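Local coordinates for penicillin binding protein 2X (Streptococcus thermophilus, PDB 5U47) that probably cross-links peptides between adjacent glycan strands of septal cell-wall peptidoglycan, and is the kind of transpeptidase that beta-lactams inactivate by acylating its active-site serine, at residues V56-V61 with K67-E72; G101-S106 with N200-T205; M432-F437 with T608-L613; I438-D443 with G447-A452. The protein carries 1 engineered substitution. All blocks are in the same frame, centred on the assembly; numbering follows the deposited sequence.

How the contacts relate
The four contacts fall into two pairs, one far out in the dimerisation region, the other near the middle of the chain. Contacts 1 and 2, the outer pair, have centres 11 Å apart, and Tyr-103 O joins them, lying 2.8 Å from Val-56 N in a probable hydrogen bond. Contacts 3 and 4 lie where the transpeptidase region meets the PASTA repeats, with centres 13 Å apart and Arg-450 NE 3.0 Å from Asn-612 O. The hairpin of contact 4 is nested within the loop that contact 3 closes. Some 42 Å separates the centres of contacts 2 and 4, yet both reach one mixed sheet. None of the eight segments holds the SxxK serine that is probably acylated.

Contact 1: residues V56-V61 with K67-E72; sequences VSTSYV and KLYVQE
The ring of Tyr-69 packs against the type I turn that runs from Ser-57 to Tyr-60, an aromatic side chain laid flat against the backbone of a turn. Thr-58 CA stands over one face, 3.8 Å from the centroid of the Tyr-69 ring and 18° off its normal, a CH-pi contact. Two further groups meet the ring edge in its plane, Tyr-60 O and the CG1 methyl of Val-61. Placing CG between the backbone N and the carbonyl carbon (chi1 53°) turns the ring of Tyr-69 back across the turn. Beside it, Leu-68 N donates to Tyr-60 O at 3.1 Å, while Leu-68 CB sits 3.6 Å from Tyr-60 CE2. The hydroxyl of Tyr-60 reaches beyond this loop to Glu-194. Farther along, Val-56 CG1 and Val-70 CG1 lie side by side at 3.5 Å, near Leu-97 of helix 90-97. Thr-58 and Lys-67, by contrast, are exposed, and water enters at two places: one molecule donates to both Val-56 O and Val-70 O; another lies 2.7 Å from Thr-58 O and 2.5 Å from Tyr-69 OH. Closure thus rests on one direct hydrogen bond, ring packing, one water between two backbone oxygens and another between a backbone oxygen and a phenol.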
loop_
_atom_site.group_PDB
_atom_site.type_symbol
_atom_site.label_atom_id
_atom_site.label_comp_id
_atom_site.label_asym_id
_atom_site.label_seq_id
_atom_site.Cartn_x
_atom_site.Cartn_y
_atom_site.Cartn_z
ATOM N N VAL A 56 8.224 -23.912 43.203
ATOM C CA VAL A 56 8.230 -24.956 44.252
ATOM C C VAL A 56 9.541 -25.076 45.024
ATOM O O VAL A 56 9.594 -25.809 46.018
ATOM C CB VAL A 56 7.894 -26.352 43.658
ATOM C CG1 VAL A 56 6.472 -26.366 43.103
ATOM C CG2 VAL A 56 8.906 -26.773 42.583
ATOM N N SER A 57 10.593 -24.377 44.578
ATOM C CA SER A 57 11.898 -24.459 45.251
ATOM C C SER A 57 11.829 -24.016 46.704
ATOM O O SER A 57 11.321 -22.930 47.003
ATOM C CB SER A 57 12.946 -23.588 44.546
ATOM O OG SER A 57 14.192 -23.665 45.218
ATOM N N THR A 58 12.356 -24.852 47.604
ATOM C CA THR A 58 12.396 -24.516 49.024
ATOM C C THR A 58 13.407 -23.380 49.297
ATOM O O THR A 58 13.461 -22.830 50.413
ATOM C CB THR A 58 12.684 -25.760 49.902
ATOM O OG1 THR A 58 13.894 -26.393 49.475
ATOM C CG2 THR A 58 11.544 -26.754 49.794
ATOM N N SER A 59 14.212 -23.042 48.285
ATOM C CA SER A 59 15.155 -21.920 48.398
ATOM C C SER A 59 14.484 -20.564 48.152
ATOM O O SER A 59 15.078 -19.527 48.438
ATOM C CB SER A 59 16.342 -22.080 47.436
ATOM O OG SER A 59 17.139 -23.195 47.792
ATOM N N TYR A 60 13.256 -20.567 47.636
ATOM C CA TYR A 60 12.556 -19.313 47.334
ATOM C C TYR A 60 11.909 -18.720 48.596
ATOM O O TYR A 60 10.705 -18.826 48.818
ATOM C CB TYR A 60 11.538 -19.544 46.209
ATOM C CG TYR A 60 10.910 -18.290 45.628
ATOM C CD1 TYR A 60 11.681 -17.366 44.924
ATOM C CD2 TYR A 60 9.526 -18.075 45.703
ATOM C CE1 TYR A 60 11.104 -16.225 44.360
ATOM C CE2 TYR A 60 8.936 -16.951 45.138
ATOM C CZ TYR A 60 9.727 -16.023 44.470
ATOM O OH TYR A 60 9.140 -14.907 43.906
ATOM N N VAL A 61 12.745 -18.091 49.417
ATOM C CA VAL A 61 12.313 -17.480 50.664
ATOM C C VAL A 61 12.796 -16.036 50.752
ATOM O O VAL A 61 13.758 -15.657 50.076
ATOM C CB VAL A 61 12.860 -18.264 51.882
ATOM C CG1 VAL A 61 12.413 -19.716 51.820
ATOM C CG2 VAL A 61 14.389 -18.173 51.975
ATOM N N LYS A 67 8.397 -18.239 53.675
ATOM C CA LYS A 67 8.280 -19.116 52.525
ATOM C C LYS A 67 7.436 -18.416 51.448
ATOM O O LYS A 67 6.280 -18.058 51.688
ATOM C CB LYS A 67 7.662 -20.448 52.924
ATOM C CG LYS A 67 8.468 -21.194 53.976
ATOM C CD LYS A 67 7.823 -22.521 54.321
ATOM C CE LYS A 67 8.661 -23.293 55.331
ATOM N NZ LYS A 67 8.882 -22.514 56.576
ATOM N N LEU A 68 8.035 -18.199 50.283
ATOM C CA LEU A 68 7.334 -17.543 49.161
ATOM C C LEU A 68 6.953 -18.539 48.062
ATOM O O LEU A 68 6.368 -18.152 47.038
ATOM C CB LEU A 68 8.199 -16.417 48.591
ATOM C CG LEU A 68 8.621 -15.335 49.607
ATOM C CD1 LEU A 68 9.591 -14.326 48.986
ATOM C CD2 LEU A 68 7.403 -14.615 50.173
ATOM N N TYR A 69 7.281 -19.818 48.287
ATOM C CA TYR A 69 6.989 -20.881 47.329
ATOM C C TYR A 69 5.675 -21.560 47.694
ATOM O O TYR A 69 5.120 -21.326 48.772
ATOM C CB TYR A 69 8.143 -21.915 47.255
ATOM C CG TYR A 69 8.589 -22.527 48.591
ATOM C CD1 TYR A 69 9.522 -21.874 49.392
ATOM C CD2 TYR A 69 8.093 -23.765 49.034
ATOM C CE1 TYR A 69 9.936 -22.410 50.605
ATOM C CE2 TYR A 69 8.509 -24.317 50.250
ATOM C CZ TYR A 69 9.430 -23.631 51.027
ATOM O OH TYR A 69 9.860 -24.135 52.223
ATOM N N VAL A 70 5.154 -22.352 46.761
ATOM C CA VAL A 70 3.929 -23.107 47.017
ATOM C C VAL A 70 4.345 -24.310 47.877
ATOM O O VAL A 70 5.217 -25.098 47.486
ATOM C CB VAL A 70 3.209 -23.536 45.715
ATOM C CG1 VAL A 70 4.075 -24.455 44.849
ATOM C CG2 VAL A 70 1.872 -24.204 46.035
ATOM N N GLN A 71 3.740 -24.438 49.050
ATOM C CA GLN A 71 4.121 -25.516 49.958
ATOM C C GLN A 71 3.336 -26.785 49.654
ATOM O O GLN A 71 2.212 -26.715 49.130
ATOM C CB GLN A 71 3.906 -25.079 51.404
ATOM C CG GLN A 71 4.601 -23.774 51.742
ATOM C CD GLN A 71 4.538 -23.442 53.219
ATOM O OE1 GLN A 71 4.786 -24.298 54.070
ATOM N NE2 GLN A 71 4.230 -22.186 53.529
ATOM N N GLU A 72 3.931 -27.937 49.976
ATOM C CA GLU A 72 3.283 -29.246 49.744
ATOM C C GLU A 72 1.937 -29.370 50.456
ATOM O O GLU A 72 1.019 -29.989 49.926
ATOM C CB GLU A 72 4.203 -30.409 50.120
ATOM C CG GLU A 72 5.427 -30.513 49.221
ATOM C CD GLU A 72 6.196 -31.812 49.398
ATOM O OE1 GLU A 72 5.554 -32.891 49.498
ATOM O OE2 GLU A 72 7.448 -31.760 49.409
HETATM O O HOH W 1 7.358 -26.681 47.265
HETATM O O HOH W 2 12.188 -23.236 52.712
#

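Contact 2: residues G101-S106 with N200-T205; sequences GAYQVS and NTLLGT
Gln-104 and Leu-202 bring their backbones together only to a CA-CA distance of 6.8 Å, so a side chain has to span the gap between strand 104-105 and the type II turn from Leu-202 to Thr-205. Gln-104 does so with an extended chain, CG anti to the backbone N (chi1 -172°), which carries its amide to the peptide groups flanking Leu-203. There both ends of the amide are used: OE1 accepts from Leu-203 N at 2.8 Å on an in-plane lone pair, and NE2 donates to a lone pair of Leu-203 O at 2.6 Å. The glutamine amide thus stands in for a strand's peptide groups, tying the turn before strand 207-210 to the long mixed sheet in which strand 104-105 pairs with strand 42-55. That strand also touches the glutamine, through Tyr-53 and Ile-55. Within the turn, Thr-205 OG1 donates to Leu-202 O at 2.8 Å from above the carbonyl plane and is bonded to Glu-194 N as well. On the neighbouring apolar patch the side chains of Tyr-103 and Leu-202 cross at about a right angle, with Leu-202 CD2 3.5 Å from Tyr-103 CD1 and Leu-202 CD1 3.6 Å from Tyr-103 CE1.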
loop_
_atom_site.group_PDB
_atom_site.type_symbol
_atom_site.label_atom_id
_atom_site.label_comp_id
_atom_site.label_asym_id
_atom_site.label_seq_id
_atom_site.Cartn_x
_atom_site.Cartn_y
_atom_site.Cartn_z
ATOM N N GLY A 101 14.012 -31.643 41.429
ATOM C CA GLY A 101 15.034 -30.660 41.040
ATOM C C GLY A 101 14.536 -29.382 40.370
ATOM O O GLY A 101 15.344 -28.533 39.990
ATOM N N ALA A 102 13.214 -29.235 40.246
ATOM C CA ALA A 102 12.608 -28.075 39.585
ATOM C C ALA A 102 12.499 -26.864 40.509
ATOM O O ALA A 102 12.272 -27.007 41.721
ATOM C CB ALA A 102 11.231 -28.439 39.056
ATOM N N TYR A 103 12.657 -25.675 39.924
ATOM C CA TYR A 103 12.561 -24.430 40.671
ATOM C C TYR A 103 11.144 -23.901 40.462
ATOM O O TYR A 103 10.364 -23.750 41.417
ATOM C CB TYR A 103 13.619 -23.416 40.201
ATOM C CG TYR A 103 13.969 -22.377 41.257
ATOM C CD1 TYR A 103 13.069 -21.370 41.606
ATOM C CD2 TYR A 103 15.209 -22.409 41.915
ATOM C CE1 TYR A 103 13.388 -20.422 42.580
ATOM C CE2 TYR A 103 15.537 -21.466 42.891
ATOM C CZ TYR A 103 14.623 -20.472 43.222
ATOM O OH TYR A 103 14.925 -19.523 44.184
ATOM N N GLN A 104 10.819 -23.656 39.197
ATOM C CA GLN A 104 9.519 -23.177 38.793
ATOM C C GLN A 104 9.003 -24.114 37.720
ATOM O O GLN A 104 9.736 -24.460 36.794
ATOM C CB GLN A 104 9.642 -21.758 38.223
ATOM C CG GLN A 104 8.315 -21.074 37.938
ATOM C CD GLN A 104 8.497 -19.645 37.436
ATOM O OE1 GLN A 104 9.299 -19.393 36.538
ATOM N NE2 GLN A 104 7.737 -18.711 38.005
ATOM N N VAL A 105 7.739 -24.505 37.838
ATOM C CA VAL A 105 7.129 -25.405 36.873
ATOM C C VAL A 105 5.921 -24.759 36.190
ATOM O O VAL A 105 5.299 -23.831 36.733
ATOM C CB VAL A 105 6.712 -26.738 37.535
ATOM C CG1 VAL A 105 7.896 -27.331 38.296
ATOM C CG2 VAL A 105 5.518 -26.547 38.474
ATOM N N SER A 106 5.608 -25.262 34.998
ATOM C CA SER A 106 4.472 -24.798 34.206
ATOM C C SER A 106 3.407 -25.903 34.179
ATOM O O SER A 106 3.564 -26.934 34.835
ATOM C CB SER A 106 4.932 -24.397 32.802
ATOM O OG SER A 106 5.571 -25.475 32.150
ATOM N N ASN A 200 19.025 -18.707 35.471
ATOM C CA ASN A 200 17.818 -18.806 34.635
ATOM C C ASN A 200 16.686 -17.929 35.164
ATOM O O ASN A 200 16.411 -17.912 36.361
ATOM C CB ASN A 200 17.330 -20.253 34.561
ATOM C CG ASN A 200 18.388 -21.202 34.031
ATOM O OD1 ASN A 200 19.075 -20.903 33.056
ATOM N ND2 ASN A 200 18.512 -22.364 34.665
ATOM N N THR A 201 16.016 -17.230 34.251
ATOM C CA THR A 201 14.926 -16.320 34.596
ATOM C C THR A 201 13.676 -17.025 35.139
ATOM O O THR A 201 13.189 -17.968 34.530
ATOM C CB THR A 201 14.504 -15.509 33.348
ATOM O OG1 THR A 201 15.640 -14.818 32.829
ATOM C CG2 THR A 201 13.425 -14.496 33.680
ATOM N N LEU A 202 13.174 -16.557 36.287
ATOM C CA LEU A 202 11.940 -17.070 36.889
ATOM C C LEU A 202 10.826 -16.211 36.319
ATOM O O LEU A 202 10.822 -15.001 36.512
ATOM C CB LEU A 202 11.963 -16.941 38.412
ATOM C CG LEU A 202 13.084 -17.669 39.162
ATOM C CD1 LEU A 202 12.959 -17.437 40.659
ATOM C CD2 LEU A 202 13.068 -19.161 38.854
ATOM N N LEU A 203 9.885 -16.826 35.610
ATOM C CA LEU A 203 8.813 -16.074 34.964
ATOM C C LEU A 203 7.682 -15.671 35.919
ATOM O O LEU A 203 7.396 -16.361 36.910
ATOM C CB LEU A 203 8.279 -16.854 33.760
ATOM C CG LEU A 203 9.315 -17.115 32.651
ATOM C CD1 LEU A 203 8.771 -18.083 31.613
ATOM C CD2 LEU A 203 9.777 -15.820 31.990
ATOM N N GLY A 204 7.078 -14.517 35.619
ATOM C CA GLY A 204 5.973 -13.967 36.404
ATOM C C GLY A 204 6.347 -13.200 37.664
ATOM O O GLY A 204 5.470 -12.646 38.323
ATOM N N THR A 205 7.643 -13.127 37.965
ATOM C CA THR A 205 8.153 -12.478 39.181
ATOM C C THR A 205 8.606 -11.025 39.035
ATOM O O THR A 205 8.952 -10.394 40.032
ATOM C CB THR A 205 9.384 -13.258 39.702
ATOM O OG1 THR A 205 10.399 -13.301 38.676
ATOM C CG2 THR A 205 8.991 -14.652 40.102
#

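Contact 3: residues M432-F437 with T608-L613; sequences MLEPQF and TLRQNL
Glu-434 of the transpeptidase region and Arg-610 of helix 602-611 in the first PASTA repeat form a salt bridge between segments 171 residues apart in the chain. It illustrates how an ion pair can form without a shared hydrogen bond. Glu-434 OE2 lies over one face of the guanidinium, 3.1 Å above its plane, with Arg-610 NE at 3.2 Å and Arg-610 CZ at 3.3 Å from that oxygen. Because the oxygen is out of the plane, no N-H points at it, and the attraction is one of charge alone. The two side chains meet at about a right angle, their carboxylate and guanidinium planes 37° apart. Arg-610 runs extended from CG to NE, then twists at its last torsion (chi4 89°), which turns the flat group across the line of the chain. Glu-434 instead bends at chi2 (75°), bringing its carboxylate round over that face.

Outside this pair, the guanidinium N-H groups are engaged elsewhere: Arg-610 NH2 makes a salt bridge to Glu-455 OE2, and NH1 donates to Arg-385 O. A second acid near the same cation would probably stabilise its charge. Phe-386 packs on Glu-434, and Pro-616 on Arg-610. The helix carrying the arginine stops in a Schellman motif with Leu-613, at positive phi, as C-prime residue, and Leu-613 N donates to Arg-610 O at 3.0 Å.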
loop_
_atom_site.group_PDB
_atom_site.type_symbol
_atom_site.label_atom_id
_atom_site.label_comp_id
_atom_site.label_asym_id
_atom_site.label_seq_id
_atom_site.Cartn_x
_atom_site.Cartn_y
_atom_site.Cartn_z
ATOM N N MET A 432 -1.338 15.051 -11.135
ATOM C CA MET A 432 -0.988 13.758 -10.593
ATOM C C MET A 432 -0.825 13.842 -9.079
ATOM O O MET A 432 -0.249 14.820 -8.548
ATOM C CB MET A 432 0.293 13.256 -11.259
ATOM C CG MET A 432 0.508 11.770 -11.123
ATOM S SD MET A 432 1.717 11.143 -12.334
ATOM C CE MET A 432 3.150 11.823 -11.554
ATOM N N LEU A 433 -1.327 12.805 -8.406
ATOM C CA LEU A 433 -1.308 12.684 -6.960
ATOM C C LEU A 433 -0.536 11.458 -6.533
ATOM O O LEU A 433 -0.475 10.454 -7.259
ATOM C CB LEU A 433 -2.743 12.540 -6.425
ATOM C CG LEU A 433 -3.757 13.624 -6.794
ATOM C CD1 LEU A 433 -5.147 13.315 -6.249
ATOM C CD2 LEU A 433 -3.299 14.973 -6.287
ATOM N N GLU A 434 0.066 11.549 -5.351
ATOM C CA GLU A 434 0.771 10.412 -4.760
ATOM C C GLU A 434 -0.283 9.488 -4.122
ATOM O O GLU A 434 -1.093 9.948 -3.311
ATOM C CB GLU A 434 1.733 10.915 -3.692
ATOM C CG GLU A 434 2.545 9.848 -2.974
ATOM C CD GLU A 434 3.692 9.266 -3.792
ATOM O OE1 GLU A 434 3.759 9.422 -5.038
ATOM O OE2 GLU A 434 4.540 8.623 -3.155
ATOM N N PRO A 435 -0.288 8.190 -4.477
ATOM C CA PRO A 435 -1.199 7.288 -3.805
ATOM C C PRO A 435 -0.845 7.245 -2.311
ATOM O O PRO A 435 0.342 7.302 -1.978
ATOM C CB PRO A 435 -0.932 5.938 -4.487
ATOM C CG PRO A 435 -0.401 6.310 -5.824
ATOM C CD PRO A 435 0.462 7.497 -5.541
ATOM N N GLN A 436 -1.868 7.185 -1.458
ATOM C CA GLN A 436 -1.709 7.183 0.002
ATOM C C GLN A 436 -2.507 6.071 0.630
ATOM O O GLN A 436 -3.641 5.773 0.194
ATOM C CB GLN A 436 -2.214 8.497 0.605
ATOM C CG GLN A 436 -1.373 9.714 0.274
ATOM C CD GLN A 436 -1.935 11.008 0.836
ATOM O OE1 GLN A 436 -3.131 11.107 1.172
ATOM N NE2 GLN A 436 -1.081 12.016 0.932
ATOM N N PHE A 437 -1.928 5.494 1.685
ATOM C CA PHE A 437 -2.559 4.445 2.466
ATOM C C PHE A 437 -2.597 4.784 3.965
ATOM O O PHE A 437 -3.194 4.024 4.743
ATOM C CB PHE A 437 -1.916 3.052 2.213
ATOM C CG PHE A 437 -0.457 2.967 2.592
ATOM C CD1 PHE A 437 -0.076 2.710 3.897
ATOM C CD2 PHE A 437 0.534 3.150 1.633
ATOM C CE1 PHE A 437 1.267 2.645 4.241
ATOM C CE2 PHE A 437 1.879 3.086 1.970
ATOM C CZ PHE A 437 2.244 2.830 3.282
ATOM N N THR A 608 10.416 7.010 4.219
ATOM C CA THR A 608 10.296 7.256 5.662
ATOM C C THR A 608 9.549 8.555 5.948
ATOM O O THR A 608 8.675 8.591 6.787
ATOM C CB THR A 608 11.698 7.277 6.309
ATOM O OG1 THR A 608 12.258 5.971 6.173
ATOM C CG2 THR A 608 11.647 7.640 7.787
ATOM N N LEU A 609 9.882 9.607 5.222
ATOM C CA LEU A 609 9.210 10.893 5.389
ATOM C C LEU A 609 7.697 10.795 5.133
ATOM O O LEU A 609 6.907 11.410 5.864
ATOM C CB LEU A 609 9.826 11.935 4.464
ATOM C CG LEU A 609 11.223 12.407 4.874
ATOM C CD1 LEU A 609 11.868 13.227 3.762
ATOM C CD2 LEU A 609 11.167 13.187 6.179
ATOM N N ARG A 610 7.298 10.058 4.089
ATOM C CA ARG A 610 5.857 9.864 3.812
ATOM C C ARG A 610 5.144 9.051 4.889
ATOM O O ARG A 610 3.963 9.274 5.150
ATOM C CB ARG A 610 5.609 9.229 2.437
ATOM C CG ARG A 610 5.946 10.172 1.310
ATOM C CD ARG A 610 5.274 9.760 0.020
ATOM N NE ARG A 610 5.522 10.785 -0.971
ATOM C CZ ARG A 610 6.559 10.834 -1.799
ATOM N NH1 ARG A 610 7.493 9.891 -1.807
ATOM N NH2 ARG A 610 6.653 11.867 -2.635
ATOM N N GLN A 611 5.846 8.116 5.526
ATOM C CA GLN A 611 5.259 7.385 6.659
ATOM C C GLN A 611 4.890 8.338 7.791
ATOM O O GLN A 611 3.964 8.070 8.573
ATOM C CB GLN A 611 6.235 6.340 7.174
ATOM C CG GLN A 611 6.496 5.244 6.148
ATOM C CD GLN A 611 7.629 4.322 6.528
ATOM O OE1 GLN A 611 8.325 4.550 7.518
ATOM N NE2 GLN A 611 7.829 3.281 5.737
ATOM N N ASN A 612 5.626 9.452 7.856
ATOM C CA ASN A 612 5.432 10.478 8.853
ATOM C C ASN A 612 4.629 11.665 8.313
ATOM O O ASN A 612 4.590 12.729 8.929
ATOM C CB ASN A 612 6.788 10.899 9.446
ATOM C CG ASN A 612 7.419 9.777 10.259
ATOM O OD1 ASN A 612 7.106 9.614 11.450
ATOM N ND2 ASN A 612 8.267 8.962 9.608
ATOM N N LEU A 613 3.986 11.446 7.176
ATOM C CA LEU A 613 3.097 12.400 6.547
ATOM C C LEU A 613 3.743 13.682 5.990
ATOM O O LEU A 613 3.069 14.685 5.752
ATOM C CB LEU A 613 1.890 12.687 7.445
ATOM C CG LEU A 613 1.137 11.422 7.906
ATOM C CD1 LEU A 613 -0.167 11.827 8.547
ATOM C CD2 LEU A 613 0.845 10.484 6.737
#

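Contact 4: residues I438-D443 with G447-A452; sequences IKQVAD and GTVRTA
Gln-440 and Thr-451 face each other as a non-hydrogen-bonded pair in the antiparallel hairpin of strands 438-443 and 448-451. The glutamine runs fully extended, CG anti to the backbone N (chi1 -178°), and crosses Val-449 and Thr-451 obliquely; NE2 donates to Thr-451 OG1 at 2.9 Å, fairly straight (158°), with OG1 tilted 15° from the Gln-440 amide plane. Val-449 CG1 flanks that amide, 3.8 Å from Gln-440 OE1, and also lies 4.0 Å from Ala-442 CB, so polar and apolar contacts share this face of the sheet. NE2 also bonds to Ser-584 OG.

The opposite face carries Val-441, Asp-443, Thr-448 and Arg-450. Asp-443 CB packs 3.8 Å from Thr-448 OG1, a hydroxyl that is hydrogen-bonded to Thr-590 OG1. Arg-450 starts on this face but leads away from the facing strand, donating through NH1 to Thr-590 O and Ile-636 O, which ties the hairpin to the PASTA side. Val-441 and Arg-450 exchange a pair of backbone hydrogen bonds. A classic bulge at Lys-439 and Gln-440 faces Tyr-219 of strand 217-220, and a G1 bulge closes the turn. There Asp-443 O accepts from Thr-448 N at 3.1 Å and more weakly from Gly-447 N at 2.8 Å.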
loop_
_atom_site.group_PDB
_atom_site.type_symbol
_atom_site.label_atom_id
_atom_site.label_comp_id
_atom_site.label_asym_id
_atom_site.label_seq_id
_atom_site.Cartn_x
_atom_site.Cartn_y
_atom_site.Cartn_z
ATOM N N ILE A 438 -1.984 5.909 4.371
ATOM C CA ILE A 438 -2.031 6.359 5.783
ATOM C C ILE A 438 -2.871 7.613 5.884
ATOM O O ILE A 438 -2.587 8.624 5.220
ATOM C CB ILE A 438 -0.647 6.729 6.353
ATOM C CG1 ILE A 438 0.313 5.558 6.208
ATOM C CG2 ILE A 438 -0.764 7.153 7.826
ATOM C CD1 ILE A 438 1.757 5.917 6.483
ATOM N N LYS A 439 -3.881 7.560 6.738
ATOM C CA LYS A 439 -4.778 8.687 6.970
ATOM C C LYS A 439 -4.311 9.504 8.164
ATOM O O LYS A 439 -4.362 10.718 8.155
ATOM C CB LYS A 439 -6.194 8.178 7.272
ATOM C CG LYS A 439 -7.276 9.242 7.486
ATOM C CD LYS A 439 -7.693 9.911 6.174
ATOM C CE LYS A 439 -6.768 11.037 5.713
ATOM N NZ LYS A 439 -6.686 11.155 4.213
ATOM N N GLN A 440 -3.918 8.811 9.222
ATOM C CA GLN A 440 -3.507 9.486 10.448
ATOM C C GLN A 440 -2.598 8.604 11.267
ATOM O O GLN A 440 -2.798 7.398 11.317
ATOM C CB GLN A 440 -4.751 9.864 11.280
ATOM C CG GLN A 440 -4.486 10.605 12.568
ATOM C CD GLN A 440 -5.765 10.917 13.340
ATOM O OE1 GLN A 440 -6.154 10.138 14.182
ATOM N NE2 GLN A 440 -6.437 12.045 13.024
ATOM N N VAL A 441 -1.619 9.230 11.911
ATOM C CA VAL A 441 -0.698 8.582 12.842
ATOM C C VAL A 441 -1.023 9.255 14.176
ATOM O O VAL A 441 -0.969 10.491 14.280
ATOM C CB VAL A 441 0.768 8.848 12.472
ATOM C CG1 VAL A 441 1.715 8.197 13.478
ATOM C CG2 VAL A 441 1.051 8.381 11.052
ATOM N N ALA A 442 -1.379 8.457 15.184
ATOM C CA ALA A 442 -1.829 9.002 16.463
ATOM C C ALA A 442 -1.013 8.538 17.643
ATOM O O ALA A 442 -0.690 7.338 17.767
ATOM C CB ALA A 442 -3.296 8.647 16.691
ATOM N N ASP A 443 -0.662 9.496 18.499
ATOM C CA ASP A 443 0.026 9.200 19.734
ATOM C C ASP A 443 -1.058 9.347 20.801
ATOM O O ASP A 443 -1.389 10.470 21.216
ATOM C CB ASP A 443 1.211 10.139 19.977
ATOM C CG ASP A 443 1.938 9.829 21.293
ATOM O OD1 ASP A 443 1.271 9.444 22.274
ATOM O OD2 ASP A 443 3.177 9.976 21.362
ATOM N N GLY A 447 -1.999 12.407 23.188
ATOM C CA GLY A 447 -3.185 13.041 22.670
ATOM C C GLY A 447 -2.877 13.930 21.474
ATOM O O GLY A 447 -3.504 14.979 21.294
ATOM N N THR A 448 -1.909 13.526 20.666
ATOM C CA THR A 448 -1.579 14.274 19.462
ATOM C C THR A 448 -1.694 13.391 18.219
ATOM O O THR A 448 -1.605 12.166 18.287
ATOM C CB THR A 448 -0.174 14.897 19.530
ATOM O OG1 THR A 448 0.800 13.871 19.705
ATOM C CG2 THR A 448 -0.072 15.866 20.672
ATOM N N VAL A 449 -1.877 14.039 17.079
ATOM C CA VAL A 449 -2.007 13.349 15.811
ATOM C C VAL A 449 -1.318 14.101 14.694
ATOM O O VAL A 449 -1.011 15.295 14.824
ATOM C CB VAL A 449 -3.485 13.230 15.378
ATOM C CG1 VAL A 449 -4.295 12.498 16.445
ATOM C CG2 VAL A 449 -4.104 14.614 15.077
ATOM N N ARG A 450 -1.082 13.374 13.608
ATOM C CA ARG A 450 -0.616 13.918 12.321
ATOM C C ARG A 450 -1.586 13.318 11.320
ATOM O O ARG A 450 -1.699 12.089 11.231
ATOM C CB ARG A 450 0.819 13.514 11.999
ATOM C CG ARG A 450 1.804 14.287 12.841
ATOM C CD ARG A 450 3.230 13.801 12.685
ATOM N NE ARG A 450 3.850 14.187 11.416
ATOM C CZ ARG A 450 4.394 15.386 11.148
ATOM N NH1 ARG A 450 4.368 16.377 12.029
ATOM N NH2 ARG A 450 4.957 15.607 9.965
ATOM N N THR A 451 -2.307 14.187 10.615
ATOM C CA THR A 451 -3.352 13.779 9.680
ATOM C C THR A 451 -3.012 14.157 8.234
ATOM O O THR A 451 -2.582 15.284 7.959
ATOM C CB THR A 451 -4.688 14.389 10.141
ATOM O OG1 THR A 451 -4.902 14.039 11.517
ATOM C CG2 THR A 451 -5.864 13.856 9.298
ATOM N N ALA A 452 -3.212 13.209 7.320
ATOM C CA ALA A 452 -2.844 13.373 5.907
ATOM C C ALA A 452 -3.796 14.207 5.080
ATOM O O ALA A 452 -4.976 14.314 5.379
ATOM C CB ALA A 452 -2.672 12.005 5.246
#